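Local structure of D-alanyl-D-alanine carboxypeptidase (Vibrio cholerae, 5TR7) at residues P4-A8 with K9-L13; L31-A34 with S35-M39; L128-K131 with N132-F135; L146-P150 with Y151-L155; G203-S206 with G207-Y210. The protein probably removes the terminal D-alanine from peptidoglycan precursor peptides, as a penicillin-binding serine carboxypeptidase of the S11 family that takes part in cell wall biogenesis. All coordinates share one frame; numbering follows the deposited sequence.

Contact 1. Residues P4-A8 with K9-L13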
# COMPACT_ATOMS: atom_id res chain seq x y z
N PRO A 4 2.03 15.04 19.39
CA PRO A 4 0.64 15.43 19.55
C PRO A 4 -0.23 14.18 19.71
O PRO A 4 0.29 13.05 19.67
CB PRO A 4 0.32 16.14 18.23
CG PRO A 4 1.25 15.51 17.23
CD PRO A 4 2.35 14.78 17.98
N GLN A 5 -1.51 14.42 19.97
CA GLN A 5 -2.45 13.35 20.13
C GLN A 5 -3.06 13.16 18.80
O GLN A 5 -3.41 14.11 18.11
CB GLN A 5 -3.46 13.61 21.23
CG GLN A 5 -2.68 13.59 22.54
CD GLN A 5 -3.52 13.36 23.78
OE1 GLN A 5 -4.70 13.02 23.70
NE2 GLN A 5 -2.89 13.51 24.93
N ILE A 6 -3.13 11.89 18.43
CA ILE A 6 -3.61 11.49 17.15
C ILE A 6 -4.79 10.64 17.38
O ILE A 6 -4.73 9.76 18.20
CB ILE A 6 -2.47 10.67 16.46
CG1 ILE A 6 -1.21 11.52 16.25
CG2 ILE A 6 -2.91 10.05 15.15
CD1 ILE A 6 -1.40 12.77 15.44
N ALA A 7 -5.90 10.90 16.72
CA ALA A 7 -7.13 10.10 16.94
C ALA A 7 -7.05 8.82 16.08
O ALA A 7 -7.64 8.73 15.01
CB ALA A 7 -8.36 10.93 16.57
N ALA A 8 -6.31 7.83 16.54
CA ALA A 8 -6.15 6.62 15.78
C ALA A 8 -5.82 5.50 16.72
O ALA A 8 -5.24 5.74 17.74
CB ALA A 8 -5.01 6.81 14.76
N LYS A 9 -6.14 4.27 16.36
CA LYS A 9 -5.86 3.13 17.24
C LYS A 9 -4.35 2.81 17.34
O LYS A 9 -3.87 2.38 18.38
CB LYS A 9 -6.67 1.95 16.78
CG LYS A 9 -6.67 0.72 17.68
CD LYS A 9 -7.22 -0.46 16.90
CE LYS A 9 -7.24 -1.76 17.66
NZ LYS A 9 -7.63 -2.84 16.70
N GLY A 10 -3.60 3.06 16.28
CA GLY A 10 -2.16 2.88 16.29
C GLY A 10 -1.48 3.77 15.26
O GLY A 10 -2.06 4.05 14.23
N TYR A 11 -0.27 4.23 15.52
CA TYR A 11 0.44 4.99 14.51
C TYR A 11 1.90 4.96 14.73
O TYR A 11 2.38 4.57 15.80
CB TYR A 11 -0.02 6.45 14.48
CG TYR A 11 0.25 7.25 15.76
CD1 TYR A 11 1.47 7.88 15.98
CD2 TYR A 11 -0.74 7.40 16.73
CE1 TYR A 11 1.70 8.63 17.12
CE2 TYR A 11 -0.52 8.15 17.87
CZ TYR A 11 0.70 8.78 18.05
OH TYR A 11 0.93 9.53 19.16
N VAL A 12 2.61 5.31 13.66
CA VAL A 12 4.05 5.46 13.71
C VAL A 12 4.46 6.55 12.78
O VAL A 12 3.87 6.72 11.72
CB VAL A 12 4.83 4.16 13.48
CG1 VAL A 12 4.54 3.57 12.15
CG2 VAL A 12 6.32 4.45 13.57
N LEU A 13 5.46 7.32 13.17
CA LEU A 13 5.98 8.36 12.34
C LEU A 13 7.44 8.06 12.27
O LEU A 13 8.08 7.96 13.27
CB LEU A 13 5.75 9.71 12.96
CG LEU A 13 6.44 10.88 12.31
CD1 LEU A 13 6.18 10.89 10.83
CD2 LEU A 13 6.01 12.18 12.93
O HOH W 1 -2.23 9.78 20.49
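Ile6 lies over one face of the Tyr11 phenol ring, meeting it with the base of its side chain rather than with its end. CB comes closest, with Ile6 CB 3.5 Å from Tyr11 CE2. CG1 makes the CH-pi contact, 4.0 Å from the centroid of the Tyr11 ring and offset toward its CE2-CZ rim. Ile6 carries CG1 anti to its carbonyl carbon (chi1 -61°), which leaves CG2 over the CD2 side of the same ring. Tyr11 turns its ring back beneath the preceding loop because CG stands between the backbone N and the carbonyl carbon (chi1 63°), a sterically tight choice. The hydroxyl ends near the Pro4 carbonyl. A water in the plane of the ring bridges Ile6 N (3.1 Å) and, weakly, Tyr11 OH (3.4 Å), accepting from the amide. Leu243 of helix 233-251 packs on both Ile6 and Tyr11. Between the two side chains the chain bends through an inverse gamma turn centred on Ala7, closed by a weak bond from Ala8 N to Ile6 O. Lys9 and Gly10 then both face Met228, a classic beta bulge where the chain joins the five-stranded antiparallel sheet.

Contact 2. Residues L31-A34 with S35-M39; sequences LSPA and SLTKM
Thr37 reaches back to Ala34 with two donors, and the Ala34 carbonyl oxygen is the tightly held point of this turn. Thr37 OG1 donates to Ala34 O at 2.8 Å, lying in the carbonyl plane, while Thr37 N donates to the same oxygen, also at 2.8 Å but tilted 31° from that plane. OG1 stands beside its own backbone N (chi1 -65°), which brings OG1 and N within bonding distance of the one oxygen. Pro33 adds its ring to this side, with Pro33 CG 3.5 Å from Thr37 OG1. One residue earlier the pattern repeats more simply: Leu36 N donates to Pro33 O at 3.0 Å from above the carbonyl plane, and the start of the leucine side chain covers that oxygen. Thr37 and Leu36 are buried, the latter against Leu153 and Val213. The other side is looser: Ala34 and Ser35, both partly exposed, point their CB atoms away from the Pro33-Thr37 packing, and the Ser35 side chain lies by Lys201 and Ser98 in the active site. Buried Lys38 folds back to Ser35, three residues earlier, and donates from NZ to Ser35 OG at 2.8 Å; Asn100 OD1 and His139 O also bond to NZ, fixing the end of the lysine chain. This is the SxxK motif of penicillin-binding proteins at the 3-10 turn leading into helix 37-50, with Ser35 the predicted acyl-ester nucleophile and Lys38 the predicted proton acceptor.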
# COMPACT_ATOMS: atom_id res chain seq x y z
N LEU A 31 -2.38 -6.19 13.87
CA LEU A 31 -3.60 -5.75 13.23
C LEU A 31 -3.73 -6.47 11.91
O LEU A 31 -2.77 -6.96 11.35
CB LEU A 31 -3.42 -4.30 12.78
CG LEU A 31 -3.31 -3.24 13.82
CD1 LEU A 31 -2.79 -2.00 13.08
CD2 LEU A 31 -4.66 -3.03 14.51
N SER A 32 -4.92 -6.32 11.36
CA SER A 32 -5.30 -6.87 10.10
C SER A 32 -5.02 -5.66 9.15
O SER A 32 -5.58 -4.61 9.31
CB SER A 32 -6.76 -7.29 10.25
OG SER A 32 -7.16 -8.20 9.27
N PRO A 33 -4.07 -5.79 8.21
CA PRO A 33 -3.68 -4.64 7.36
C PRO A 33 -4.56 -4.35 6.16
O PRO A 33 -4.52 -3.24 5.58
CB PRO A 33 -2.29 -5.03 6.87
CG PRO A 33 -2.36 -6.51 6.78
CD PRO A 33 -3.19 -6.93 7.96
N ALA A 34 -5.34 -5.35 5.80
CA ALA A 34 -6.31 -5.25 4.74
C ALA A 34 -5.66 -4.76 3.47
O ALA A 34 -4.59 -5.19 3.09
CB ALA A 34 -7.50 -4.36 5.17
N SER A 35 -6.27 -3.77 2.86
CA SER A 35 -5.81 -3.33 1.56
C SER A 35 -4.36 -2.75 1.58
O SER A 35 -3.74 -2.56 0.53
CB SER A 35 -6.87 -2.41 1.01
OG SER A 35 -6.70 -2.14 -0.32
N LEU A 36 -3.79 -2.54 2.77
CA LEU A 36 -2.42 -2.04 2.82
C LEU A 36 -1.49 -3.19 2.39
O LEU A 36 -0.35 -2.95 2.01
CB LEU A 36 -2.04 -1.51 4.20
CG LEU A 36 -2.82 -0.33 4.65
CD1 LEU A 36 -2.34 -0.06 6.05
CD2 LEU A 36 -2.64 0.91 3.73
N THR A 37 -2.03 -4.42 2.44
CA THR A 37 -1.30 -5.60 1.94
C THR A 37 -0.85 -5.38 0.47
O THR A 37 0.14 -5.93 0.02
CB THR A 37 -2.25 -6.82 1.97
OG1 THR A 37 -2.58 -7.12 3.33
CG2 THR A 37 -1.63 -8.05 1.36
N LYS A 38 -1.57 -4.51 -0.24
CA LYS A 38 -1.25 -4.21 -1.64
C LYS A 38 0.09 -3.55 -1.79
O LYS A 38 0.72 -3.64 -2.86
CB LYS A 38 -2.33 -3.44 -2.32
CG LYS A 38 -3.66 -4.22 -2.36
CD LYS A 38 -4.77 -3.50 -3.14
CE LYS A 38 -6.04 -4.34 -3.24
NZ LYS A 38 -6.80 -4.38 -1.97
N MET A 39 0.56 -2.90 -0.73
CA MET A 39 1.91 -2.34 -0.79
C MET A 39 2.93 -3.47 -0.93
O MET A 39 3.96 -3.33 -1.67
CB MET A 39 2.25 -1.55 0.47
CG MET A 39 1.49 -0.21 0.58
SD MET A 39 2.12 0.79 1.89
CE MET A 39 1.97 -0.12 3.37

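Contact 3. Residues L128-K131 with N132-F135; sequences LGMK and NSHF
The chain leaves helix 114-127 through a Schellman motif, with Gly129 at positive phi (85°), and at once folds into a type I beta turn from Met130 to Ser133. The turn is loosely closed: Ser133 N donates to Met130 O at 3.4 Å with an N-H...O angle of 138°, a weak bond. Met130 is also the centre of an inverse gamma turn, in which Lys131 N makes another weak bond to Gly129 O. Lys131 and Asn132 occupy the corner and turn their side chains outward, whereas Ser133 points back toward Met130, whose side chain runs beside it. Met130 CB lies 3.8 Å from Ser133 OG, and the methionine then bends at its last torsion (chi3 62°), which brings the terminal methyl back so that Met130 CE also sits 3.8 Å from Ser133 OG. That hydroxyl has its strong partners in the loop and first turn of helix 150-163, Ser148 OG and Asp152 OD2, and Asp152 OD2 takes a further bond from Asn132 N at the corner. Beyond the turn the chain runs on extended to Phe135, whose amide donates to Asn122 OD1. The Phe135 ring packs among Met121, Ala125, Thr37 and Met40, tying the loop to helices 37-50 and 114-127. Its far end meets the methionine, the two side chains running at about a right angle: Met130 CE approaches the ring edge near its plane, 4.1 Å from Phe135 CZ.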
# COMPACT_ATOMS: atom_id res chain seq x y z
N LEU A 128 13.03 -7.58 4.72
CA LEU A 128 12.89 -6.18 5.02
C LEU A 128 12.82 -5.93 6.54
O LEU A 128 12.77 -4.80 6.91
CB LEU A 128 11.65 -5.60 4.38
CG LEU A 128 11.61 -5.53 2.85
CD1 LEU A 128 10.26 -5.09 2.31
CD2 LEU A 128 12.73 -4.70 2.25
N GLY A 129 12.82 -6.96 7.41
CA GLY A 129 12.73 -6.69 8.86
C GLY A 129 11.30 -6.51 9.41
O GLY A 129 11.08 -6.02 10.50
N MET A 130 10.33 -6.99 8.66
CA MET A 130 8.93 -6.97 9.08
C MET A 130 8.71 -8.28 9.89
O MET A 130 7.96 -9.15 9.49
CB MET A 130 8.02 -6.90 7.85
CG MET A 130 8.32 -5.67 6.98
SD MET A 130 7.41 -5.69 5.46
CE MET A 130 5.69 -5.63 5.97
N LYS A 131 9.30 -8.35 11.06
CA LYS A 131 9.24 -9.55 11.90
C LYS A 131 7.88 -9.84 12.53
O LYS A 131 7.68 -10.91 13.04
CB LYS A 131 10.31 -9.42 12.97
CG LYS A 131 11.66 -9.00 12.39
CD LYS A 131 12.77 -9.20 13.39
CE LYS A 131 12.57 -8.30 14.60
NZ LYS A 131 13.68 -8.44 15.60
N ASN A 132 6.93 -8.89 12.47
CA ASN A 132 5.60 -9.11 13.00
C ASN A 132 4.53 -9.03 11.92
O ASN A 132 3.41 -8.59 12.15
CB ASN A 132 5.34 -8.12 14.12
CG ASN A 132 6.13 -8.42 15.38
OD1 ASN A 132 6.41 -9.55 15.73
ND2 ASN A 132 6.40 -7.39 16.11
N SER A 133 4.87 -9.51 10.74
CA SER A 133 3.96 -9.52 9.63
C SER A 133 3.87 -10.87 8.97
O SER A 133 4.86 -11.58 8.91
CB SER A 133 4.40 -8.48 8.59
OG SER A 133 4.41 -7.16 9.16
N HIS A 134 2.69 -11.25 8.51
CA HIS A 134 2.55 -12.47 7.76
C HIS A 134 1.38 -12.31 6.78
O HIS A 134 0.31 -11.89 7.15
CB HIS A 134 2.33 -13.68 8.65
CG HIS A 134 2.38 -14.97 7.91
ND1 HIS A 134 1.25 -15.65 7.51
CD2 HIS A 134 3.43 -15.69 7.45
CE1 HIS A 134 1.60 -16.73 6.85
NE2 HIS A 134 2.92 -16.78 6.81
N PHE A 135 1.60 -12.68 5.54
CA PHE A 135 0.59 -12.59 4.52
C PHE A 135 0.05 -13.95 4.07
O PHE A 135 0.81 -14.94 4.03
CB PHE A 135 1.15 -11.79 3.35
CG PHE A 135 1.68 -10.44 3.76
CD1 PHE A 135 0.84 -9.38 3.97
CD2 PHE A 135 3.04 -10.25 3.98
CE1 PHE A 135 1.33 -8.13 4.36
CE2 PHE A 135 3.54 -9.03 4.32
CZ PHE A 135 2.70 -7.95 4.52

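Contact 4. Residues L146-P150 with Y151-L155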
# COMPACT_ATOMS: atom_id res chain seq x y z
N LEU A 146 -3.30 -13.40 8.49
CA LEU A 146 -2.87 -12.23 7.69
C LEU A 146 -2.79 -11.10 8.69
O LEU A 146 -3.80 -10.68 9.22
CB LEU A 146 -3.84 -11.93 6.56
CG LEU A 146 -3.68 -10.65 5.73
CD1 LEU A 146 -2.26 -10.37 5.31
CD2 LEU A 146 -4.58 -10.71 4.50
N TYR A 147 -1.59 -10.64 8.99
CA TYR A 147 -1.43 -9.56 9.97
C TYR A 147 -0.14 -8.80 9.78
O TYR A 147 0.80 -9.29 9.17
CB TYR A 147 -1.48 -10.13 11.41
CG TYR A 147 -0.45 -11.20 11.68
CD1 TYR A 147 0.90 -10.88 11.88
CD2 TYR A 147 -0.82 -12.51 11.74
CE1 TYR A 147 1.85 -11.85 12.10
CE2 TYR A 147 0.11 -13.52 11.99
CZ TYR A 147 1.41 -13.19 12.18
OH TYR A 147 2.24 -14.24 12.42
N SER A 148 -0.10 -7.59 10.32
CA SER A 148 1.09 -6.78 10.29
C SER A 148 1.01 -5.85 11.47
O SER A 148 0.25 -6.12 12.41
CB SER A 148 1.25 -6.02 8.99
OG SER A 148 2.53 -5.40 8.94
N THR A 149 1.86 -4.83 11.46
CA THR A 149 1.90 -3.81 12.52
C THR A 149 2.22 -2.47 11.88
O THR A 149 2.80 -2.42 10.76
CB THR A 149 3.02 -4.07 13.57
OG1 THR A 149 4.30 -3.93 12.95
CG2 THR A 149 2.92 -5.45 14.22
N PRO A 150 1.84 -1.37 12.56
CA PRO A 150 2.15 -0.05 12.04
C PRO A 150 3.62 0.12 11.73
O PRO A 150 3.97 0.77 10.74
CB PRO A 150 1.78 0.88 13.17
CG PRO A 150 0.67 0.17 13.86
CD PRO A 150 0.92 -1.29 13.70
N TYR A 151 4.47 -0.38 12.62
CA TYR A 151 5.89 -0.25 12.41
C TYR A 151 6.32 -1.00 11.15
O TYR A 151 7.01 -0.42 10.31
CB TYR A 151 6.68 -0.78 13.61
CG TYR A 151 8.15 -0.69 13.41
CD1 TYR A 151 8.79 0.55 13.37
CD2 TYR A 151 8.92 -1.83 13.23
CE1 TYR A 151 10.15 0.64 13.11
CE2 TYR A 151 10.28 -1.74 12.99
CZ TYR A 151 10.89 -0.52 12.99
OH TYR A 151 12.24 -0.46 12.77
N ASP A 152 5.89 -2.25 11.01
CA ASP A 152 6.23 -3.03 9.82
C ASP A 152 5.71 -2.38 8.54
O ASP A 152 6.38 -2.43 7.51
CB ASP A 152 5.74 -4.45 9.92
CG ASP A 152 6.50 -5.29 10.99
OD1 ASP A 152 7.33 -4.75 11.76
OD2 ASP A 152 6.25 -6.50 11.02
N LEU A 153 4.50 -1.84 8.61
CA LEU A 153 3.94 -1.15 7.46
C LEU A 153 4.78 0.11 7.12
O LEU A 153 4.99 0.40 5.94
CB LEU A 153 2.43 -0.84 7.70
CG LEU A 153 1.52 -2.08 7.77
CD1 LEU A 153 0.19 -1.80 8.42
CD2 LEU A 153 1.31 -2.63 6.39
N ALA A 154 5.37 0.76 8.12
CA ALA A 154 6.23 1.89 7.87
C ALA A 154 7.49 1.44 7.13
O ALA A 154 7.96 2.12 6.20
CB ALA A 154 6.64 2.52 9.17
N LEU A 155 8.07 0.33 7.60
CA LEU A 155 9.26 -0.22 6.94
C LEU A 155 8.90 -0.52 5.50
O LEU A 155 9.65 -0.25 4.63
CB LEU A 155 9.74 -1.53 7.62
CG LEU A 155 10.42 -1.46 8.98
CD1 LEU A 155 10.65 -2.87 9.62
CD2 LEU A 155 11.71 -0.69 8.91
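Thr149 sets its hydroxyl beneath the first turn of helix 150-163, against Asp152. Its OG1 accepts from Asp152 N at 3.0 Å in a nearly straight bond (165°), and Thr149 OG1 lies 3.2 Å from Asp152 CG. The threonine manages this by holding OG1 between its backbone N and carbonyl carbon (chi1 66°), which leaves CG2 anti to the carbonyl carbon. Asp152 keeps its carboxylate beside its own backbone N, and its OD2 is held by the preceding turn. Ser148 OG lies against the carbons of the helix start, 3.5 Å from Asp152 CB and 3.7 Å from Leu153 CG, and bonds to Ser133 OG. The main chain completes the turn. Leu153 N donates to Thr149 O at 2.8 Å, nearly along the C=O axis, and Leu153 CG leans over that oxygen at 3.3 Å. Ala154 N follows with a bond to Pro150 O at 3.0 Å. Pro150, first in the helix, has no N-H to satisfy, and its ring packs on Val12 and Met228 of the sheet. A threonine N-cap followed by proline at N1 is a classic helix start, here setting helix 150-163 against the five-stranded sheet.

Contact 5. Residues G203-S206 with G207-Y210; sequences GHTS and GAGY
His204 lays its ring across the partner strand, over Gly209, by placing CG anti to its backbone N (chi1 -173°), and Tyr210 brings its own ring up beside it with CG anti to the carbonyl carbon (chi1 -64°). The two residues form an antiparallel non-hydrogen-bonded pair, with both side chains on the same face of the sheet. Their rings make a T-shaped stack: the histidine turns its edge to the tyrosine face, planes at 81° and centroids 4.6 Å apart. His204 CD2 sits over the centre of the Tyr210 ring, 3.6 Å from Tyr210 CD1. One face of the imidazole is covered by Gly209, whose carbonyl oxygen lies 3.5 Å from His204 CD2 and whose CA makes an off-centre CH-pi contact.

Next along the strands, Thr205 and Gly209 are the hydrogen-bonded pair. Thr205 N donates to Gly209 O at 2.9 Å, almost straight. Thr205 O accepts twice in return, from Gly209 N at 3.0 Å in the carbonyl plane and from Ala208 N at 2.9 Å from above it, so that Ala208 and Gly209 both face Thr205 in a classic beta bulge. Gly209 adopts positive phi, a conformation suited to glycine. On the other face Thr205 OG1 bonds to Ser32 O and Asn211 ND2, joining this strand end to the loop before the predicted nucleophile Ser35. Backbone bonds thus fix the turn, while the CH edge of the imidazole, rather than a ring nitrogen, meets the tyrosine pi face.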
# COMPACT_ATOMS: atom_id res chain seq x y z
N GLY A 203 -6.42 2.24 3.19
CA GLY A 203 -7.17 0.99 3.43
C GLY A 203 -8.11 1.07 4.58
O GLY A 203 -8.08 2.06 5.33
N HIS A 204 -8.89 0.01 4.79
CA HIS A 204 -9.83 -0.05 5.93
C HIS A 204 -9.76 -1.43 6.59
O HIS A 204 -9.66 -2.44 5.92
CB HIS A 204 -11.24 0.21 5.42
CG HIS A 204 -12.26 0.33 6.51
ND1 HIS A 204 -12.84 -0.76 7.12
CD2 HIS A 204 -12.79 1.42 7.11
CE1 HIS A 204 -13.67 -0.34 8.06
NE2 HIS A 204 -13.69 0.98 8.04
N THR A 205 -9.81 -1.47 7.92
CA THR A 205 -9.78 -2.76 8.69
C THR A 205 -11.12 -2.79 9.42
O THR A 205 -11.36 -1.98 10.29
CB THR A 205 -8.61 -2.79 9.67
OG1 THR A 205 -7.36 -2.68 8.98
CG2 THR A 205 -8.57 -4.10 10.50
N SER A 206 -11.98 -3.73 9.05
CA SER A 206 -13.39 -3.67 9.45
C SER A 206 -13.81 -3.36 10.90
O SER A 206 -14.78 -2.59 11.10
CB SER A 206 -14.14 -4.86 8.88
OG SER A 206 -13.68 -5.93 9.60
N GLY A 207 -13.13 -3.90 11.92
CA GLY A 207 -13.52 -3.56 13.30
C GLY A 207 -12.77 -2.36 13.89
O GLY A 207 -13.17 -1.85 14.91
N ALA A 208 -11.75 -1.87 13.19
CA ALA A 208 -10.85 -0.80 13.67
C ALA A 208 -11.03 0.57 13.02
O ALA A 208 -11.17 1.57 13.74
CB ALA A 208 -9.39 -1.23 13.54
N GLY A 209 -11.03 0.62 11.69
CA GLY A 209 -11.29 1.88 10.97
C GLY A 209 -10.46 2.12 9.75
O GLY A 209 -9.94 1.19 9.17
N TYR A 210 -10.35 3.38 9.35
CA TYR A 210 -9.60 3.78 8.20
C TYR A 210 -8.13 3.95 8.47
O TYR A 210 -7.72 4.54 9.48
CB TYR A 210 -10.13 5.07 7.60
CG TYR A 210 -11.52 4.94 7.06
CD1 TYR A 210 -11.74 4.56 5.74
CD2 TYR A 210 -12.61 5.26 7.82
CE1 TYR A 210 -13.01 4.49 5.20
CE2 TYR A 210 -13.89 5.18 7.30
CZ TYR A 210 -14.08 4.80 6.00
OH TYR A 210 -15.33 4.73 5.52

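In the fold
Contacts 1, 2 and 4 are largely buried; contacts 3 and 5 lie partly at the surface. Contact 2 is nearest the middle of the chain, its centre about 8 Å from that of contact 4 and about 10 Å from that of contact 5. Contacts 3 and 4 share one polar network of serine and aspartate, so a turn and a helix start are held together. Contacts 1 and 5 belong to the same sheet, each with a beta bulge, but their chemistry differs: an aliphatic chain over a phenol against an aromatic T-stack. Contacts 2 and 4, at two helix starts, combine backbone carbonyls with a threonine hydroxyl, donor in one and acceptor in the other. Contact 1 touches contact 4 through Val12, which packs the sheet on the helix start.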